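Local structure of neuraminidase (Influenza A virus, 4K3Y) at residues P8-E13 against I150-T155; K51-F56 against P324-R329; D107-T112 against I124-I129; T155-I160 against L222-S227. The protein forms a beta-propeller ectodomain related to the influenza neuraminidases but probably lacks their sialidase activity, its own role in bat virus infection remaining uncertain. All blocks are in the same frame, centred on the assembly; numbering follows the deposited sequence.

Interaction 1: P8-E13 against I150-T155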
# COMPACT_ATOMS: atom_id res chain seq x y z
N PRO C 8 5.00 -21.57 -13.68
CA PRO C 8 5.49 -20.82 -14.84
C PRO C 8 4.36 -20.19 -15.67
O PRO C 8 3.32 -20.82 -15.92
CB PRO C 8 6.23 -21.88 -15.67
CG PRO C 8 6.63 -22.90 -14.69
CD PRO C 8 5.50 -22.96 -13.69
N LEU C 9 4.56 -18.94 -16.00
CA LEU C 9 3.64 -18.26 -16.91
C LEU C 9 3.62 -18.92 -18.29
O LEU C 9 4.67 -19.15 -18.91
CB LEU C 9 4.00 -16.78 -17.04
CG LEU C 9 3.00 -15.87 -17.78
CD1 LEU C 9 2.83 -14.55 -17.06
CD2 LEU C 9 3.42 -15.63 -19.23
N VAL C 10 2.41 -19.24 -18.74
CA VAL C 10 2.23 -19.87 -20.04
C VAL C 10 1.11 -19.18 -20.84
O VAL C 10 -0.02 -19.01 -20.36
CB VAL C 10 2.00 -21.39 -19.92
CG1 VAL C 10 1.01 -21.69 -18.80
CG2 VAL C 10 1.53 -21.98 -21.24
N LEU C 11 1.46 -18.76 -22.05
CA LEU C 11 0.57 -18.00 -22.91
C LEU C 11 -0.24 -18.93 -23.80
O LEU C 11 0.20 -20.04 -24.12
CB LEU C 11 1.39 -17.05 -23.79
CG LEU C 11 2.35 -16.07 -23.12
CD1 LEU C 11 3.24 -15.40 -24.17
CD2 LEU C 11 1.60 -15.02 -22.32
N GLY C 12 -1.42 -18.46 -24.21
CA GLY C 12 -2.24 -19.18 -25.17
C GLY C 12 -1.51 -19.37 -26.48
O GLY C 12 -0.82 -18.48 -26.97
N GLU C 13 -1.66 -20.56 -27.07
CA GLU C 13 -1.06 -20.82 -28.36
C GLU C 13 -1.87 -20.14 -29.44
O GLU C 13 -1.34 -19.79 -30.51
CB GLU C 13 -0.95 -22.33 -28.61
CG GLU C 13 0.02 -23.03 -27.68
CD GLU C 13 1.46 -22.59 -27.90
OE1 GLU C 13 1.81 -22.25 -29.06
OE2 GLU C 13 2.23 -22.59 -26.92
N ILE C 150 9.63 -11.33 -23.78
CA ILE C 150 8.66 -12.42 -23.84
C ILE C 150 9.10 -13.61 -22.97
O ILE C 150 10.20 -14.14 -23.13
CB ILE C 150 8.42 -12.89 -25.28
CG1 ILE C 150 8.19 -11.67 -26.19
CG2 ILE C 150 7.23 -13.85 -25.31
CD1 ILE C 150 6.86 -10.93 -25.98
N CYS C 151 8.23 -14.00 -22.04
CA CYS C 151 8.43 -15.20 -21.24
C CYS C 151 7.40 -16.25 -21.60
O CYS C 151 6.22 -15.95 -21.78
CB CYS C 151 8.27 -14.91 -19.75
SG CYS C 151 9.53 -13.87 -19.07
N ASN C 152 7.85 -17.49 -21.69
CA ASN C 152 6.90 -18.58 -21.79
C ASN C 152 7.45 -19.85 -21.18
O ASN C 152 8.51 -20.33 -21.59
CB ASN C 152 6.46 -18.81 -23.23
CG ASN C 152 5.07 -19.39 -23.32
OD1 ASN C 152 4.23 -19.18 -22.44
ND2 ASN C 152 4.82 -20.14 -24.40
N ASP C 153 6.72 -20.38 -20.19
CA ASP C 153 7.06 -21.65 -19.58
C ASP C 153 8.48 -21.61 -19.00
O ASP C 153 9.30 -22.48 -19.31
CB ASP C 153 6.91 -22.78 -20.61
CG ASP C 153 6.70 -24.13 -19.97
OD1 ASP C 153 6.17 -24.20 -18.84
OD2 ASP C 153 7.06 -25.14 -20.60
N GLY C 154 8.77 -20.59 -18.19
CA GLY C 154 10.04 -20.50 -17.50
C GLY C 154 11.17 -19.72 -18.17
O GLY C 154 11.98 -19.08 -17.48
N THR C 155 11.26 -19.79 -19.50
CA THR C 155 12.32 -19.05 -20.19
C THR C 155 11.85 -17.69 -20.73
O THR C 155 10.70 -17.54 -21.16
CB THR C 155 13.01 -19.88 -21.31
OG1 THR C 155 12.19 -19.92 -22.48
CG2 THR C 155 13.31 -21.31 -20.84
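Leu9 and Asp153 join the extended N-terminal arm 8-13 to a turn of the propeller: the amide N of Asp153 donates to the carbonyl O of Leu9 at 2.7 Å, with an N-H...O angle of 166°. That turn is a type I' beta turn, running from Asn152 to Thr155 and linking strands 150-152 and 155-162, the first two strands of a four-stranded antiparallel blade. Asn152 N to Thr155 O (2.9 Å) closes it, backed by a weak return bond. The arm itself has no regular secondary structure and passes over the start of the turn. Asn152 does most of the side-chain work. With CG anti to the backbone N (chi1 -152°), its amide reaches across to the arm, where OD1 takes the backbone N-H of Leu11 at 2.8 Å, the donor lying somewhat out of the amide plane. The side chain thereby supplies a second grip two residues along the arm from Leu9. Pro8 covers the tip of the turn, its CB 3.8 Å from Gly154 N. On the buried side, Leu9 CD2 and the isobutyl group of Leu11 rest against the carbonyl O of Cys151, whose SG is tied to Cys156 by a disulfide. Tyr201 of strand 197-202 also packs on Leu11 and Asn152, and hydrogen-bonds Glu13 OE2. Methyl CD1 of Leu11 also meets CG2 of Ile150 at 4.4 Å.

Interaction 2: K51-F56 against P324-R329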
# COMPACT_ATOMS: atom_id res chain seq x y z
N LYS C 51 -0.55 -12.01 -12.57
CA LYS C 51 -1.49 -11.35 -11.66
C LYS C 51 -1.97 -9.97 -12.12
O LYS C 51 -3.09 -9.57 -11.80
CB LYS C 51 -0.87 -11.24 -10.26
CG LYS C 51 -0.27 -12.54 -9.72
CD LYS C 51 -1.32 -13.65 -9.61
CE LYS C 51 -0.71 -14.98 -9.13
NZ LYS C 51 -1.55 -16.15 -9.50
N GLU C 52 -1.14 -9.24 -12.87
CA GLU C 52 -1.48 -7.87 -13.28
C GLU C 52 -0.68 -7.37 -14.49
O GLU C 52 0.27 -8.02 -14.95
CB GLU C 52 -1.27 -6.90 -12.10
CG GLU C 52 0.13 -6.99 -11.52
CD GLU C 52 0.38 -6.04 -10.36
OE1 GLU C 52 -0.61 -5.58 -9.74
OE2 GLU C 52 1.57 -5.77 -10.07
N CYS C 53 -1.07 -6.20 -15.00
CA CYS C 53 -0.27 -5.51 -16.00
C CYS C 53 0.47 -4.37 -15.32
O CYS C 53 -0.12 -3.63 -14.52
CB CYS C 53 -1.17 -4.98 -17.12
SG CYS C 53 -1.72 -6.28 -18.23
N ARG C 54 1.77 -4.22 -15.60
CA ARG C 54 2.50 -3.08 -15.05
C ARG C 54 3.00 -2.13 -16.12
O ARG C 54 3.34 -2.53 -17.24
CB ARG C 54 3.67 -3.50 -14.14
CG ARG C 54 3.24 -4.22 -12.86
CD ARG C 54 4.40 -4.46 -11.89
NE ARG C 54 4.84 -3.25 -11.18
CZ ARG C 54 4.13 -2.60 -10.25
NH1 ARG C 54 2.91 -3.02 -9.92
NH2 ARG C 54 4.63 -1.51 -9.65
N ARG C 55 3.00 -0.85 -15.75
CA ARG C 55 3.49 0.24 -16.58
C ARG C 55 4.93 0.54 -16.15
O ARG C 55 5.16 1.16 -15.10
CB ARG C 55 2.65 1.50 -16.34
CG ARG C 55 2.62 2.45 -17.50
CD ARG C 55 3.07 3.85 -17.15
NE ARG C 55 1.93 4.75 -16.95
CZ ARG C 55 1.96 6.07 -17.10
NH1 ARG C 55 3.06 6.69 -17.50
NH2 ARG C 55 0.87 6.79 -16.88
N PHE C 56 5.88 0.09 -16.95
CA PHE C 56 7.27 0.42 -16.71
C PHE C 56 7.66 1.72 -17.39
O PHE C 56 7.13 2.06 -18.45
CB PHE C 56 8.15 -0.72 -17.17
CG PHE C 56 8.02 -1.93 -16.32
CD1 PHE C 56 6.94 -2.79 -16.47
CD2 PHE C 56 8.96 -2.17 -15.33
CE1 PHE C 56 6.82 -3.89 -15.66
CE2 PHE C 56 8.84 -3.27 -14.52
CZ PHE C 56 7.77 -4.13 -14.68
N PRO C 324 -1.64 -9.74 -22.03
CA PRO C 324 -2.08 -9.99 -20.65
C PRO C 324 -2.18 -11.50 -20.42
O PRO C 324 -2.61 -12.20 -21.34
CB PRO C 324 -3.49 -9.37 -20.61
CG PRO C 324 -3.58 -8.50 -21.81
CD PRO C 324 -2.71 -9.13 -22.85
N ALA C 325 -1.79 -12.00 -19.24
CA ALA C 325 -1.92 -13.43 -18.98
C ALA C 325 -2.31 -13.80 -17.55
O ALA C 325 -1.74 -14.73 -16.96
CB ALA C 325 -0.66 -14.18 -19.41
N TYR C 326 -3.26 -13.05 -17.00
CA TYR C 326 -3.97 -13.48 -15.80
C TYR C 326 -5.39 -13.85 -16.24
O TYR C 326 -6.39 -13.57 -15.58
CB TYR C 326 -3.93 -12.43 -14.70
CG TYR C 326 -4.25 -11.01 -15.13
CD1 TYR C 326 -3.29 -10.21 -15.74
CD2 TYR C 326 -5.51 -10.47 -14.90
CE1 TYR C 326 -3.58 -8.91 -16.11
CE2 TYR C 326 -5.81 -9.18 -15.26
CZ TYR C 326 -4.85 -8.40 -15.87
OH TYR C 326 -5.17 -7.11 -16.23
N GLU C 327 -5.42 -14.50 -17.40
CA GLU C 327 -6.62 -15.01 -18.02
C GLU C 327 -6.96 -16.38 -17.44
O GLU C 327 -6.12 -17.04 -16.82
CB GLU C 327 -6.42 -15.12 -19.54
CG GLU C 327 -4.94 -15.29 -20.00
CD GLU C 327 -4.67 -16.57 -20.80
OE1 GLU C 327 -5.42 -17.56 -20.62
OE2 GLU C 327 -3.71 -16.60 -21.60
N SER C 328 -8.21 -16.76 -17.61
CA SER C 328 -8.59 -18.15 -17.57
C SER C 328 -9.39 -18.28 -18.85
O SER C 328 -10.44 -18.93 -18.90
CB SER C 328 -9.44 -18.46 -16.34
OG SER C 328 -9.00 -19.66 -15.72
N ARG C 329 -8.87 -17.61 -19.89
CA ARG C 329 -9.53 -17.47 -21.19
C ARG C 329 -9.04 -18.50 -22.21
O ARG C 329 -7.87 -18.90 -22.18
CB ARG C 329 -9.33 -16.05 -21.75
CG ARG C 329 -10.11 -14.95 -21.04
CD ARG C 329 -10.07 -13.64 -21.83
NE ARG C 329 -10.92 -13.65 -23.02
CZ ARG C 329 -10.99 -12.67 -23.92
NH1 ARG C 329 -10.25 -11.57 -23.77
NH2 ARG C 329 -11.79 -12.79 -24.96
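Tyr326 packs its ring against the backbone of Lys51 and Glu52 and gives up more surface here than any other residue of the two segments. Its CG sits between the backbone N and the carbonyl carbon (chi1 47°), turned in toward the residues preceding strand 53-61. The carbonyl O of Lys51 lies over one face, displaced toward the rim and 3.8 Å from CG. Farther out, CE1 approaches the carbonyl C of Glu52 to 3.7 Å. Cys53 comes at the edge of the same ring: its SG is close to the ring plane, 3.9 Å from CE1 and 5.2 Å from the ring centroid, a sulfur-aromatic contact. That sulfur is half of the disulfide with Cys48, which staples strands 40-48 and 53-61, neighbours in one propeller blade, across their connecting turn. Segment 324-329 belongs to another blade, in the loop between strands 315-322 and 335-343, so the tyrosine bridges two blades. Pro324, at the start of this loop, adds its CB to the surroundings of Cys53 SG, at 4.3 Å. Lys51 contributes through its main chain; CB of Lys51 and of Glu52 both point away from the loop. Glu52 OE2 accepts from Arg54 NH1 in a salt bridge of 3.1 Å, the donor standing above the carboxylate plane. Ile129 of a second subunit packs against Tyr326.

Interaction 3: D107-T112 against I124-I129; sequences DGFQWT and ILYGGI
The Tyr126 ring has CB of Gln110 over one face, while two oxygens, Asp107 OD2 and Thr112 OG1, lie at its edge close to the ring plane. The Gln110 CB contact is a CH-pi interaction, 3.8 Å from the ring centroid and set off toward the rim. Thr112 OG1 meets the CD1 corner at 3.3 Å. Phe109 offers its own ring edge to the tyrosine hydroxyl. These groups gather at the open end of the beta hairpin formed by strands 111-117 and 121-126 within a four-stranded blade. Thr112 and Tyr126 form an antiparallel non-hydrogen-bonded pair, and beyond it Gly127 N donates to Trp111 O at 3.1 Å in a rather bent bond. Gly127 has a positive phi in the type II' turn from Tyr126 to Ile129, and its CA packs against CG of Gln110. On the sheet face shared by Thr112 and Tyr126, the ring extends from a CG anti to the backbone N (chi1 -168°) and reaches Asp107 tip to tip. Its hydroxyl donates to the syn lone pair of OD2 at 2.6 Å, with ring and carboxylate planes 71° apart. The other oxygen, OD1, accepts from Phe109 N (2.7 Å) and Gln110 N (3.0 Å), an Asx turn with a further Asx-motif bond. Arg329 of a third subunit packs on Tyr126. With three donors shared between its two oxygens, the buried carboxylate is probably stabilised in its ionised form, and it couples the turn 107-110 to the tyrosine.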
# COMPACT_ATOMS: atom_id res chain seq x y z
N ASP C 107 8.00 -14.31 -15.56
CA ASP C 107 7.98 -15.73 -15.96
C ASP C 107 7.01 -16.57 -15.13
O ASP C 107 6.89 -17.77 -15.36
CB ASP C 107 9.38 -16.36 -15.90
CG ASP C 107 10.01 -16.27 -14.51
OD1 ASP C 107 9.29 -15.91 -13.54
OD2 ASP C 107 11.22 -16.58 -14.40
N GLY C 108 6.34 -15.95 -14.17
CA GLY C 108 5.44 -16.66 -13.29
C GLY C 108 5.97 -16.64 -11.87
O GLY C 108 5.21 -16.71 -10.89
N PHE C 109 7.29 -16.53 -11.76
CA PHE C 109 7.97 -16.46 -10.47
C PHE C 109 8.33 -15.02 -10.14
O PHE C 109 7.81 -14.45 -9.18
CB PHE C 109 9.21 -17.35 -10.48
CG PHE C 109 8.95 -18.71 -11.06
CD1 PHE C 109 8.04 -19.57 -10.46
CD2 PHE C 109 9.59 -19.11 -12.22
CE1 PHE C 109 7.78 -20.82 -11.00
CE2 PHE C 109 9.34 -20.35 -12.78
CZ PHE C 109 8.43 -21.21 -12.16
N GLN C 110 9.21 -14.42 -10.94
CA GLN C 110 9.61 -13.04 -10.69
C GLN C 110 9.68 -12.14 -11.93
O GLN C 110 9.70 -12.62 -13.08
CB GLN C 110 10.94 -13.02 -9.94
CG GLN C 110 10.87 -12.38 -8.58
CD GLN C 110 10.54 -13.36 -7.49
OE1 GLN C 110 10.77 -14.56 -7.64
NE2 GLN C 110 9.98 -12.86 -6.40
N TRP C 111 9.72 -10.83 -11.68
CA TRP C 111 10.02 -9.87 -12.73
C TRP C 111 11.50 -9.88 -13.12
O TRP C 111 12.40 -9.71 -12.26
CB TRP C 111 9.64 -8.44 -12.31
CG TRP C 111 8.19 -8.19 -12.36
CD1 TRP C 111 7.33 -8.13 -11.30
CD2 TRP C 111 7.40 -7.95 -13.54
NE1 TRP C 111 6.05 -7.88 -11.75
CE2 TRP C 111 6.07 -7.76 -13.11
CE3 TRP C 111 7.70 -7.87 -14.90
CZ2 TRP C 111 5.02 -7.51 -14.01
CZ3 TRP C 111 6.66 -7.62 -15.80
CH2 TRP C 111 5.34 -7.44 -15.35
N THR C 112 11.76 -10.08 -14.41
CA THR C 112 13.07 -9.84 -15.00
C THR C 112 13.11 -8.41 -15.59
O THR C 112 12.23 -8.00 -16.36
CB THR C 112 13.38 -10.84 -16.11
OG1 THR C 112 13.22 -12.18 -15.60
CG2 THR C 112 14.79 -10.63 -16.63
N ILE C 124 21.06 -7.09 -15.38
CA ILE C 124 19.83 -7.87 -15.32
C ILE C 124 19.37 -8.07 -13.87
O ILE C 124 20.12 -8.57 -13.03
CB ILE C 124 19.96 -9.24 -16.03
CG1 ILE C 124 20.51 -9.03 -17.45
CG2 ILE C 124 18.62 -9.97 -16.04
CD1 ILE C 124 20.63 -10.29 -18.27
N LEU C 125 18.13 -7.67 -13.58
CA LEU C 125 17.58 -7.86 -12.25
C LEU C 125 16.42 -8.86 -12.25
O LEU C 125 15.51 -8.77 -13.08
CB LEU C 125 17.16 -6.53 -11.61
CG LEU C 125 18.26 -5.49 -11.42
CD1 LEU C 125 18.36 -4.59 -12.65
CD2 LEU C 125 18.04 -4.67 -10.17
N TYR C 126 16.50 -9.83 -11.34
CA TYR C 126 15.46 -10.84 -11.17
C TYR C 126 14.96 -10.76 -9.74
O TYR C 126 15.73 -10.97 -8.80
CB TYR C 126 16.06 -12.21 -11.45
CG TYR C 126 15.03 -13.29 -11.59
CD1 TYR C 126 14.28 -13.41 -12.75
CD2 TYR C 126 14.81 -14.20 -10.56
CE1 TYR C 126 13.34 -14.41 -12.89
CE2 TYR C 126 13.87 -15.21 -10.69
CZ TYR C 126 13.13 -15.31 -11.86
OH TYR C 126 12.18 -16.31 -12.00
N GLY C 127 13.67 -10.47 -9.55
CA GLY C 127 13.23 -9.89 -8.30
C GLY C 127 13.90 -8.54 -8.30
O GLY C 127 13.91 -7.84 -9.33
N GLY C 128 14.49 -8.15 -7.17
CA GLY C 128 15.32 -6.95 -7.19
C GLY C 128 16.79 -7.30 -7.23
O GLY C 128 17.64 -6.43 -7.02
N ILE C 129 17.09 -8.56 -7.52
CA ILE C 129 18.44 -9.11 -7.42
C ILE C 129 19.17 -9.08 -8.76
O ILE C 129 18.66 -9.58 -9.77
CB ILE C 129 18.39 -10.59 -6.97
CG1 ILE C 129 17.53 -10.75 -5.71
CG2 ILE C 129 19.79 -11.14 -6.76
CD1 ILE C 129 18.06 -10.03 -4.52

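Interaction 4: T155-I160 against L222-S227; sequences TCYTII and LEFDQS
Tyr157 CG is anti to its carbonyl carbon (chi1 -50°) and Phe224 CG lies between the backbone N and the carbonyl carbon (chi1 62°), and the two side chains meet across the gap between their strands. Tyr157 CB lies at the edge of the Phe224 ring, 4.0 Å from CE2. The two side chains pass each other at a slant, without a ring stack. Two residues along each strand, Ile159 and Leu222 come tip to tip, CD1 to CD1 at 3.9 Å, and the Ile159 methyl also borders Phe224 CE1 at 4.4 Å. At the outer end the tyrosine hydroxyl lies against CB of Gln226. That hydroxyl accepts from Thr155 OG1 at 2.8 Å, a bond within its own strand that holds the polar tip of an otherwise apolar interface. No hydrogen bond crosses between the segments, whose strand axes come no closer than 11.1 Å at an angle of 149°, so the contact is made mainly by side chains. Beyond Phe224 the strand ends, and Asp225 OD1 takes the hydroxyl of Ser227 at 2.6 Å. Leu173 of strand 170-177 and Val206 of strand 205-211 also pack on Phe224, one from each sheet. Strands 155-162 and 221-224 belong to consecutive four-stranded antiparallel sheets, and this apolar sheet-on-sheet packing is characteristic of neighbouring blades in the six-bladed neuraminidase beta-propeller.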
# COMPACT_ATOMS: atom_id res chain seq x y z
N THR C 155 11.26 -19.79 -19.50
CA THR C 155 12.32 -19.05 -20.19
C THR C 155 11.85 -17.69 -20.73
O THR C 155 10.70 -17.54 -21.16
CB THR C 155 13.01 -19.88 -21.31
OG1 THR C 155 12.19 -19.92 -22.48
CG2 THR C 155 13.31 -21.31 -20.84
N CYS C 156 12.73 -16.70 -20.68
CA CYS C 156 12.42 -15.36 -21.17
C CYS C 156 13.34 -14.98 -22.31
O CYS C 156 14.55 -15.23 -22.27
CB CYS C 156 12.54 -14.32 -20.06
SG CYS C 156 11.39 -14.59 -18.70
N TYR C 157 12.78 -14.35 -23.34
CA TYR C 157 13.57 -13.92 -24.50
C TYR C 157 13.56 -12.39 -24.68
O TYR C 157 12.55 -11.72 -24.42
CB TYR C 157 13.11 -14.65 -25.76
CG TYR C 157 13.00 -16.16 -25.60
CD1 TYR C 157 11.83 -16.76 -25.14
CD2 TYR C 157 14.08 -16.99 -25.90
CE1 TYR C 157 11.73 -18.14 -24.99
CE2 TYR C 157 13.99 -18.37 -25.75
CZ TYR C 157 12.82 -18.94 -25.30
OH TYR C 157 12.74 -20.30 -25.16
N THR C 158 14.70 -11.84 -25.09
CA THR C 158 14.80 -10.41 -25.34
C THR C 158 15.84 -10.17 -26.42
O THR C 158 16.67 -11.04 -26.69
CB THR C 158 15.17 -9.62 -24.06
OG1 THR C 158 15.15 -8.21 -24.34
CG2 THR C 158 16.55 -10.02 -23.54
N ILE C 159 15.78 -8.99 -27.05
CA ILE C 159 16.73 -8.63 -28.10
C ILE C 159 17.51 -7.38 -27.70
O ILE C 159 16.92 -6.43 -27.20
CB ILE C 159 16.02 -8.44 -29.45
CG1 ILE C 159 15.27 -9.73 -29.81
CG2 ILE C 159 17.02 -8.08 -30.54
CD1 ILE C 159 14.14 -9.57 -30.82
N ILE C 160 18.83 -7.40 -27.89
CA ILE C 160 19.67 -6.26 -27.52
C ILE C 160 20.50 -5.76 -28.70
O ILE C 160 21.04 -6.54 -29.48
CB ILE C 160 20.60 -6.61 -26.35
CG1 ILE C 160 19.75 -6.99 -25.13
CG2 ILE C 160 21.55 -5.45 -26.02
CD1 ILE C 160 20.56 -7.25 -23.89
N LEU C 222 10.57 -10.03 -37.41
CA LEU C 222 11.29 -11.20 -36.94
C LEU C 222 10.30 -12.23 -36.40
O LEU C 222 9.27 -11.87 -35.81
CB LEU C 222 12.25 -10.82 -35.81
CG LEU C 222 13.65 -11.43 -35.69
CD1 LEU C 222 14.11 -11.39 -34.24
CD2 LEU C 222 13.75 -12.84 -36.25
N GLU C 223 10.60 -13.51 -36.60
CA GLU C 223 9.94 -14.59 -35.87
C GLU C 223 11.00 -15.61 -35.46
O GLU C 223 12.01 -15.78 -36.15
CB GLU C 223 8.81 -15.22 -36.69
CG GLU C 223 9.24 -16.07 -37.87
CD GLU C 223 8.06 -16.64 -38.65
OE1 GLU C 223 6.94 -16.07 -38.54
OE2 GLU C 223 8.25 -17.66 -39.36
N PHE C 224 10.80 -16.26 -34.32
CA PHE C 224 11.75 -17.26 -33.85
C PHE C 224 11.13 -18.19 -32.80
O PHE C 224 10.19 -17.81 -32.10
CB PHE C 224 13.02 -16.60 -33.29
CG PHE C 224 12.77 -15.73 -32.09
CD1 PHE C 224 12.46 -14.38 -32.25
CD2 PHE C 224 12.85 -16.25 -30.79
CE1 PHE C 224 12.24 -13.58 -31.13
CE2 PHE C 224 12.62 -15.44 -29.67
CZ PHE C 224 12.32 -14.11 -29.84
N ASP C 225 11.66 -19.41 -32.72
CA ASP C 225 11.22 -20.37 -31.71
C ASP C 225 12.29 -20.52 -30.63
O ASP C 225 13.31 -19.82 -30.68
CB ASP C 225 10.82 -21.72 -32.32
CG ASP C 225 11.86 -22.27 -33.29
OD1 ASP C 225 13.07 -22.22 -32.97
OD2 ASP C 225 11.46 -22.75 -34.37
N GLN C 226 12.05 -21.42 -29.68
CA GLN C 226 12.93 -21.57 -28.52
C GLN C 226 14.31 -22.11 -28.87
O GLN C 226 15.26 -21.95 -28.10
CB GLN C 226 12.27 -22.43 -27.43
CG GLN C 226 11.74 -23.77 -27.90
CD GLN C 226 10.94 -24.47 -26.82
OE1 GLN C 226 11.11 -24.20 -25.63
NE2 GLN C 226 10.05 -25.37 -27.23
N SER C 227 14.42 -22.74 -30.04
CA SER C 227 15.70 -23.28 -30.51
C SER C 227 16.52 -22.21 -31.24
O SER C 227 17.53 -22.53 -31.87
CB SER C 227 15.47 -24.51 -31.40
OG SER C 227 14.39 -24.31 -32.30

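In the fold
Interactions 1 and 4 share Thr155 and one blade: strands 150-152 and 155-162 are neighbours in it, linked by the Cys151-Cys156 disulfide, with the centres about 12 Å apart. Interaction 3 lies in the preceding blade, about 14 Å from interaction 1, and Leu9 N probably hydrogen-bonds to Asp107 O between them. Interaction 2, about 12 Å from interaction 1, meets it where Leu11 touches Ala325, and meets interaction 3 through Phe56 and Trp111. Interactions 2 and 4 are farthest apart, about 20 Å between centres. Along the chain 8-13 comes first, then 51-56, 107-129, 150-160, 222-227 and 324-329; the N-terminal arm touches interactions 2 and 3 and the blade holding interaction 4.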